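Local coordinates for catalytic domain of the nuclear inclusion protein A (nia) (Tobacco etch virus, PDB 1LVM), which acts as a chymotrypsin-type cysteine protease of peptidase family C4, cleaving peptide bonds at specific sites, probably in viral protein substrates, at residues Ile85-Met90 / Thr188-Phe194; Pro47-Lys53 / Asp89-Met95. The protein carries 1 engineered substitution. One frame throughout, in Å; residues are numbered along the deposited sequence.

Overall arrangement
Along the chain the four segments alternate: 47-53, 85-90 overlapping 89-95, then 188-194. Contact 2 pairs neighbouring antiparallel strands, 48-51 and 91-94, within the N-terminal sheet. Contact 1 carries the loop leading into strand 91-94 across to the end of strand 185-189, which belongs to the C-terminal six-stranded barrel. Their centres lie about 11 Å apart, they share D89 and M90, and they touch where K53 NZ approaches I85 O at 2.7 Å, probably as a hydrogen bond. One contact therefore builds a sheet and the other joins it to the second barrel, as expected of the two-barrel chymotrypsin fold, with D89 at the junction, near the bound peptide.

Contact 1: Ile85-Met90 / Thr188-Phe194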
loop_
_atom_site.group_PDB
_atom_site.type_symbol
_atom_site.label_atom_id
_atom_site.label_comp_id
_atom_site.label_asym_id
_atom_site.label_seq_id
_atom_site.Cartn_x
_atom_site.Cartn_y
_atom_site.Cartn_z
ATOM N N ILE A 85 6.400 -8.404 -6.805
ATOM C CA ILE A 85 7.271 -8.622 -5.677
ATOM C C ILE A 85 6.977 -10.089 -5.228
ATOM O O ILE A 85 5.919 -10.473 -4.714
ATOM C CB ILE A 85 6.935 -7.639 -4.471
ATOM C CG1 ILE A 85 6.902 -6.163 -4.963
ATOM C CG2 ILE A 85 8.016 -7.814 -3.353
ATOM C CD1 ILE A 85 8.241 -5.660 -5.409
ATOM N N ASP A 86 7.953 -10.924 -5.500
ATOM C CA ASP A 86 7.901 -12.349 -5.230
ATOM C C ASP A 86 7.393 -12.713 -3.830
ATOM O O ASP A 86 7.925 -12.242 -2.819
ATOM C CB ASP A 86 9.354 -12.872 -5.399
ATOM C CG ASP A 86 9.430 -14.302 -5.883
ATOM O OD1 ASP A 86 8.393 -14.989 -5.899
ATOM O OD2 ASP A 86 10.549 -14.730 -6.251
ATOM N N GLY A 87 6.371 -13.539 -3.774
ATOM C CA GLY A 87 5.881 -14.024 -2.498
ATOM C C GLY A 87 5.190 -13.061 -1.561
ATOM O O GLY A 87 4.860 -13.482 -0.465
ATOM N N ARG A 88 4.953 -11.815 -1.987
ATOM C CA ARG A 88 4.321 -10.732 -1.143
ATOM C C ARG A 88 3.094 -10.182 -1.884
ATOM O O ARG A 88 3.021 -10.231 -3.113
ATOM C CB ARG A 88 5.266 -9.498 -0.970
ATOM C CG ARG A 88 6.408 -9.719 0.054
ATOM C CD ARG A 88 7.392 -8.565 0.190
ATOM N NE ARG A 88 7.981 -8.490 1.570
ATOM C CZ ARG A 88 9.036 -9.189 1.938
ATOM N NH1 ARG A 88 9.594 -9.986 1.056
ATOM N NH2 ARG A 88 9.556 -9.083 3.166
ATOM N N ASP A 89 2.153 -9.625 -1.133
ATOM C CA ASP A 89 0.997 -8.966 -1.746
ATOM C C ASP A 89 1.442 -7.552 -2.125
ATOM O O ASP A 89 0.882 -6.532 -1.614
ATOM C CB ASP A 89 -0.149 -8.894 -0.731
ATOM C CG ASP A 89 -1.391 -8.171 -1.263
ATOM O OD1 ASP A 89 -1.657 -8.224 -2.500
ATOM O OD2 ASP A 89 -2.088 -7.529 -0.406
ATOM N N MET A 90 2.364 -7.453 -3.056
ATOM C CA MET A 90 2.848 -6.134 -3.480
ATOM C C MET A 90 3.223 -6.128 -4.938
ATOM O O MET A 90 3.809 -7.102 -5.451
ATOM C CB MET A 90 4.100 -5.696 -2.631
ATOM C CG MET A 90 4.473 -4.186 -2.842
ATOM S SD MET A 90 5.934 -3.697 -1.911
ATOM C CE MET A 90 5.084 -3.370 -0.360
ATOM N N THR A 188 1.735 -5.918 4.404
ATOM C CA THR A 188 2.781 -6.558 3.663
ATOM C C THR A 188 3.993 -5.671 3.822
ATOM O O THR A 188 3.950 -4.458 3.536
ATOM C CB THR A 188 2.391 -6.637 2.164
ATOM O OG1 THR A 188 1.237 -7.487 2.034
ATOM C CG2 THR A 188 3.537 -7.150 1.331
ATOM N N SER A 189 5.065 -6.259 4.334
ATOM C CA SER A 189 6.292 -5.556 4.544
ATOM C C SER A 189 7.035 -5.122 3.254
ATOM O O SER A 189 6.967 -5.763 2.176
ATOM C CB SER A 189 7.255 -6.408 5.391
ATOM O OG SER A 189 7.613 -7.600 4.683
ATOM N N VAL A 190 7.718 -3.988 3.365
ATOM C CA VAL A 190 8.570 -3.506 2.286
ATOM C C VAL A 190 9.696 -4.564 2.277
ATOM O O VAL A 190 10.261 -4.862 3.355
ATOM C CB VAL A 190 9.186 -2.117 2.673
ATOM C CG1 VAL A 190 10.524 -1.850 1.895
ATOM C CG2 VAL A 190 8.099 -1.001 2.399
ATOM N N PRO A 191 10.048 -5.113 1.081
ATOM C CA PRO A 191 11.109 -6.097 1.005
ATOM C C PRO A 191 12.507 -5.509 1.117
ATOM O O PRO A 191 12.744 -4.308 0.926
ATOM C CB PRO A 191 10.886 -6.774 -0.353
ATOM C CG PRO A 191 10.353 -5.589 -1.255
ATOM C CD PRO A 191 9.513 -4.733 -0.266
ATOM N N LYS A 192 13.481 -6.360 1.331
ATOM C CA LYS A 192 14.865 -5.872 1.386
ATOM C C LYS A 192 15.273 -5.182 0.067
ATOM O O LYS A 192 14.848 -5.596 -1.022
ATOM C CB LYS A 192 15.773 -7.074 1.632
ATOM C CG LYS A 192 17.200 -6.745 1.736
ATOM C CD LYS A 192 17.988 -8.064 1.891
ATOM C CE LYS A 192 19.472 -7.841 2.117
ATOM N NZ LYS A 192 19.712 -7.016 3.326
ATOM N N ASN A 193 16.080 -4.126 0.190
ATOM C CA ASN A 193 16.616 -3.352 -0.934
ATOM C C ASN A 193 15.560 -2.793 -1.890
ATOM O O ASN A 193 15.727 -2.717 -3.135
ATOM C CB ASN A 193 17.672 -4.181 -1.660
ATOM C CG ASN A 193 18.892 -4.469 -0.760
ATOM O OD1 ASN A 193 19.140 -3.739 0.205
ATOM N ND2 ASN A 193 19.622 -5.539 -1.048
ATOM N N PHE A 194 14.462 -2.351 -1.289
ATOM C CA PHE A 194 13.379 -1.792 -2.099
ATOM C C PHE A 194 13.787 -0.495 -2.754
ATOM O O PHE A 194 13.366 -0.227 -3.866
ATOM C CB PHE A 194 12.120 -1.628 -1.195
ATOM C CG PHE A 194 10.820 -1.425 -1.947
ATOM C CD1 PHE A 194 10.346 -2.356 -2.872
ATOM C CD2 PHE A 194 10.073 -0.244 -1.737
ATOM C CE1 PHE A 194 9.151 -2.154 -3.597
ATOM C CE2 PHE A 194 8.864 -0.009 -2.450
ATOM C CZ PHE A 194 8.394 -0.935 -3.367
HETATM O O HOH W 1 2.154 -10.196 1.656
#
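R88 makes the polar link. Its m, t, t side chain extends from a type II turn (I85-R88): NE donates to S189 O (3.0 Å) and S189 OG (3.3 Å), and NH2 to S189 OG (2.9 Å). The p rotamer of S189 presents that hydroxyl, which also bonds to G145 O. One guanidinium face lies over P191, with NH1 3.7 Å from P191 CB. M90 stretches out (t, t, then m at chi3), bringing SD 4.5 Å from the centroid of the F194 ring in an oblique Met-aromatic contact and 4.1 Å from P191 CD. I85, m at both torsions, adds CG2 to P191 CG (3.8 Å) and CD1 to the F194 ring edge (CE1, 4.1 Å). T188, rotamer m, sets CG2 3.7 Å from R88 CB, while a water bridges T188 OG1 (2.9 Å) and D89 N (2.8 Å). S176 OG binds both T188 OG1 and D89 OD2. This is an interface between the two barrels of the chymotrypsin fold: the loop before strand 91-94 of the N-terminal sheet docks on the end of strand 185-189 of the C-terminal barrel and the start of helix 194-199; M90 and F194 also meet I50.

Contact 2: Pro47-Lys53 / Asp89-Met95; sequences PFIITNK and DMIIIRM
I50 and I92, both m, t, form the apolar centre, with I50 CG1 4.4 Å from I92 CG1. On the same face, I50 CG2 meets M90 CG (4.0 Å) and F48 CB meets I92 CG2 (3.5 Å). The other face carries I49 and I93 (CB-CB 4.4 Å), I49 CD1 against M95 CG (3.9 Å), and T51 CG2 against I91 CG2 (3.8 Å). Strands 48-51 and 91-94 are extended (phi/psi -129/124 at I49, -117/128 at I92) and antiparallel, axes 4.7 Å apart, directions 156° from each other. F48-R94 and I50-I92 are non-hydrogen-bonded pairs (CA-CA 4.6 Å each). I49-I93 and T51-I91 are hydrogen-bonded pairs: I49 N to I93 O (2.9 Å), I93 N to I49 O (2.9 Å), T51 N to I91 O (3.1 Å) and I91 N to T51 O (2.8 Å). This is a long-range antiparallel ladder of the N-terminal sheet in the two-barrel chymotrypsin fold, strand 26-33 packing on the I49/T51 face and helix 194-199 on the I50/I92 face. One end is prolonged by M95 N to P47 O (2.8 Å); there R94, extended t, t, t, lays a guanidinium face over P47 CG and brings NH1 to 3.4 Å from F48 CE1. At the opposite end D89, chi1 t, centres an inverse gamma turn. N52 ND2 donates to D89 OD2 (2.9 Å), which also binds S176, while D89 OD1 takes H54 N. With H54 and C159 nearby, this is consistent with D89 being the triad aspartate. K53 (t, t, m, t) sends NZ to I85 O and R88 O.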
loop_
_atom_site.group_PDB
_atom_site.type_symbol
_atom_site.label_atom_id
_atom_site.label_comp_id
_atom_site.label_asym_id
_atom_site.label_seq_id
_atom_site.Cartn_x
_atom_site.Cartn_y
_atom_site.Cartn_z
ATOM N N PRO A 47 7.294 7.482 -11.866
ATOM C CA PRO A 47 6.279 7.028 -12.809
ATOM C C PRO A 47 5.546 5.789 -12.291
ATOM O O PRO A 47 4.719 5.193 -12.997
ATOM C CB PRO A 47 7.114 6.694 -14.027
ATOM C CG PRO A 47 8.293 6.106 -13.479
ATOM C CD PRO A 47 8.626 6.995 -12.264
ATOM N N PHE A 48 5.856 5.411 -11.051
ATOM C CA PHE A 48 5.269 4.185 -10.470
ATOM C C PHE A 48 4.184 4.405 -9.464
ATOM O O PHE A 48 4.080 5.480 -8.837
ATOM C CB PHE A 48 6.365 3.381 -9.753
ATOM C CG PHE A 48 7.622 3.149 -10.584
ATOM C CD1 PHE A 48 7.520 2.647 -11.890
ATOM C CD2 PHE A 48 8.883 3.422 -10.069
ATOM C CE1 PHE A 48 8.672 2.425 -12.672
ATOM C CE2 PHE A 48 10.059 3.209 -10.825
ATOM C CZ PHE A 48 9.952 2.705 -12.147
ATOM N N ILE A 49 3.345 3.377 -9.291
ATOM C CA ILE A 49 2.345 3.375 -8.220
ATOM C C ILE A 49 2.596 1.993 -7.535
ATOM O O ILE A 49 2.551 0.946 -8.171
ATOM C CB ILE A 49 0.902 3.431 -8.724
ATOM C CG1 ILE A 49 0.643 4.812 -9.352
ATOM C CG2 ILE A 49 -0.103 3.216 -7.512
ATOM C CD1 ILE A 49 -0.848 5.039 -9.726
ATOM N N ILE A 50 2.862 2.020 -6.244
ATOM C CA ILE A 50 3.164 0.788 -5.465
ATOM C C ILE A 50 1.852 0.442 -4.821
ATOM O O ILE A 50 1.244 1.309 -4.186
ATOM C CB ILE A 50 4.209 1.083 -4.340
ATOM C CG1 ILE A 50 5.552 1.467 -4.965
ATOM C CG2 ILE A 50 4.414 -0.217 -3.449
ATOM C CD1 ILE A 50 6.363 2.382 -4.145
ATOM N N THR A 51 1.392 -0.789 -4.993
ATOM C CA THR A 51 0.080 -1.160 -4.444
ATOM C C THR A 51 0.008 -2.667 -4.186
ATOM O O THR A 51 1.044 -3.390 -4.281
ATOM C CB THR A 51 -1.066 -0.658 -5.349
ATOM O OG1 THR A 51 -2.318 -0.865 -4.695
ATOM C CG2 THR A 51 -1.097 -1.423 -6.754
ATOM N N ASN A 52 -1.172 -3.138 -3.829
ATOM C CA ASN A 52 -1.309 -4.576 -3.522
ATOM C C ASN A 52 -1.376 -5.418 -4.797
ATOM O O ASN A 52 -2.049 -5.047 -5.742
ATOM C CB ASN A 52 -2.627 -4.818 -2.769
ATOM C CG ASN A 52 -2.714 -4.009 -1.500
ATOM O OD1 ASN A 52 -3.089 -2.819 -1.517
ATOM N ND2 ASN A 52 -2.365 -4.643 -0.381
ATOM N N LYS A 53 -0.716 -6.576 -4.799
ATOM C CA LYS A 53 -0.777 -7.457 -5.922
ATOM C C LYS A 53 -2.245 -7.912 -6.121
ATOM O O LYS A 53 -2.670 -8.123 -7.266
ATOM C CB LYS A 53 0.132 -8.681 -5.618
ATOM C CG LYS A 53 0.532 -9.519 -6.819
ATOM C CD LYS A 53 1.389 -10.723 -6.398
ATOM C CE LYS A 53 2.874 -10.355 -6.212
ATOM N NZ LYS A 53 3.617 -11.545 -5.662
ATOM N N ASP A 89 2.153 -9.625 -1.133
ATOM C CA ASP A 89 0.997 -8.966 -1.746
ATOM C C ASP A 89 1.442 -7.552 -2.125
ATOM O O ASP A 89 0.882 -6.532 -1.614
ATOM C CB ASP A 89 -0.149 -8.894 -0.731
ATOM C CG ASP A 89 -1.391 -8.171 -1.263
ATOM O OD1 ASP A 89 -1.657 -8.224 -2.500
ATOM O OD2 ASP A 89 -2.088 -7.529 -0.406
ATOM N N MET A 90 2.364 -7.453 -3.056
ATOM C CA MET A 90 2.848 -6.134 -3.480
ATOM C C MET A 90 3.223 -6.128 -4.938
ATOM O O MET A 90 3.809 -7.102 -5.451
ATOM C CB MET A 90 4.100 -5.696 -2.631
ATOM C CG MET A 90 4.473 -4.186 -2.842
ATOM S SD MET A 90 5.934 -3.697 -1.911
ATOM C CE MET A 90 5.084 -3.370 -0.360
ATOM N N ILE A 91 2.901 -5.051 -5.637
ATOM C CA ILE A 91 3.249 -5.041 -7.066
ATOM C C ILE A 91 3.551 -3.597 -7.422
ATOM O O ILE A 91 3.100 -2.684 -6.730
ATOM C CB ILE A 91 1.980 -5.548 -7.891
ATOM C CG1 ILE A 91 2.314 -5.811 -9.400
ATOM C CG2 ILE A 91 0.796 -4.538 -7.784
ATOM C CD1 ILE A 91 1.125 -6.472 -10.115
ATOM N N ILE A 92 4.348 -3.381 -8.459
ATOM C CA ILE A 92 4.564 -1.957 -8.854
ATOM C C ILE A 92 4.021 -1.792 -10.249
ATOM O O ILE A 92 4.318 -2.599 -11.121
ATOM C CB ILE A 92 6.045 -1.558 -8.882
ATOM C CG1 ILE A 92 6.700 -1.910 -7.556
ATOM C CG2 ILE A 92 6.175 -0.034 -9.226
ATOM C CD1 ILE A 92 8.263 -1.783 -7.577
ATOM N N ILE A 93 3.163 -0.795 -10.426
ATOM C CA ILE A 93 2.590 -0.466 -11.757
ATOM C C ILE A 93 3.382 0.672 -12.358
ATOM O O ILE A 93 3.669 1.680 -11.653
ATOM C CB ILE A 93 1.204 0.079 -11.566
ATOM C CG1 ILE A 93 0.331 -0.972 -10.901
ATOM C CG2 ILE A 93 0.584 0.517 -12.887
ATOM C CD1 ILE A 93 -1.043 -0.364 -10.509
ATOM N N ARG A 94 3.766 0.546 -13.625
ATOM C CA ARG A 94 4.440 1.688 -14.240
ATOM C C ARG A 94 3.320 2.429 -14.995
ATOM O O ARG A 94 2.682 1.859 -15.879
ATOM C CB ARG A 94 5.552 1.218 -15.191
ATOM C CG ARG A 94 6.302 2.384 -15.768
ATOM C CD ARG A 94 7.457 2.005 -16.725
ATOM N NE ARG A 94 8.026 3.278 -17.136
ATOM C CZ ARG A 94 9.159 3.794 -16.675
ATOM N NH1 ARG A 94 9.888 3.129 -15.795
ATOM N NH2 ARG A 94 9.530 5.016 -17.043
ATOM N N MET A 95 3.054 3.686 -14.660
ATOM C CA MET A 95 2.012 4.405 -15.369
ATOM C C MET A 95 2.569 4.938 -16.728
ATOM O O MET A 95 3.760 5.206 -16.876
ATOM C CB MET A 95 1.504 5.568 -14.509
ATOM C CG MET A 95 0.803 5.087 -13.218
ATOM S SD MET A 95 -0.700 4.132 -13.591
ATOM C CE MET A 95 -1.839 5.350 -14.205
#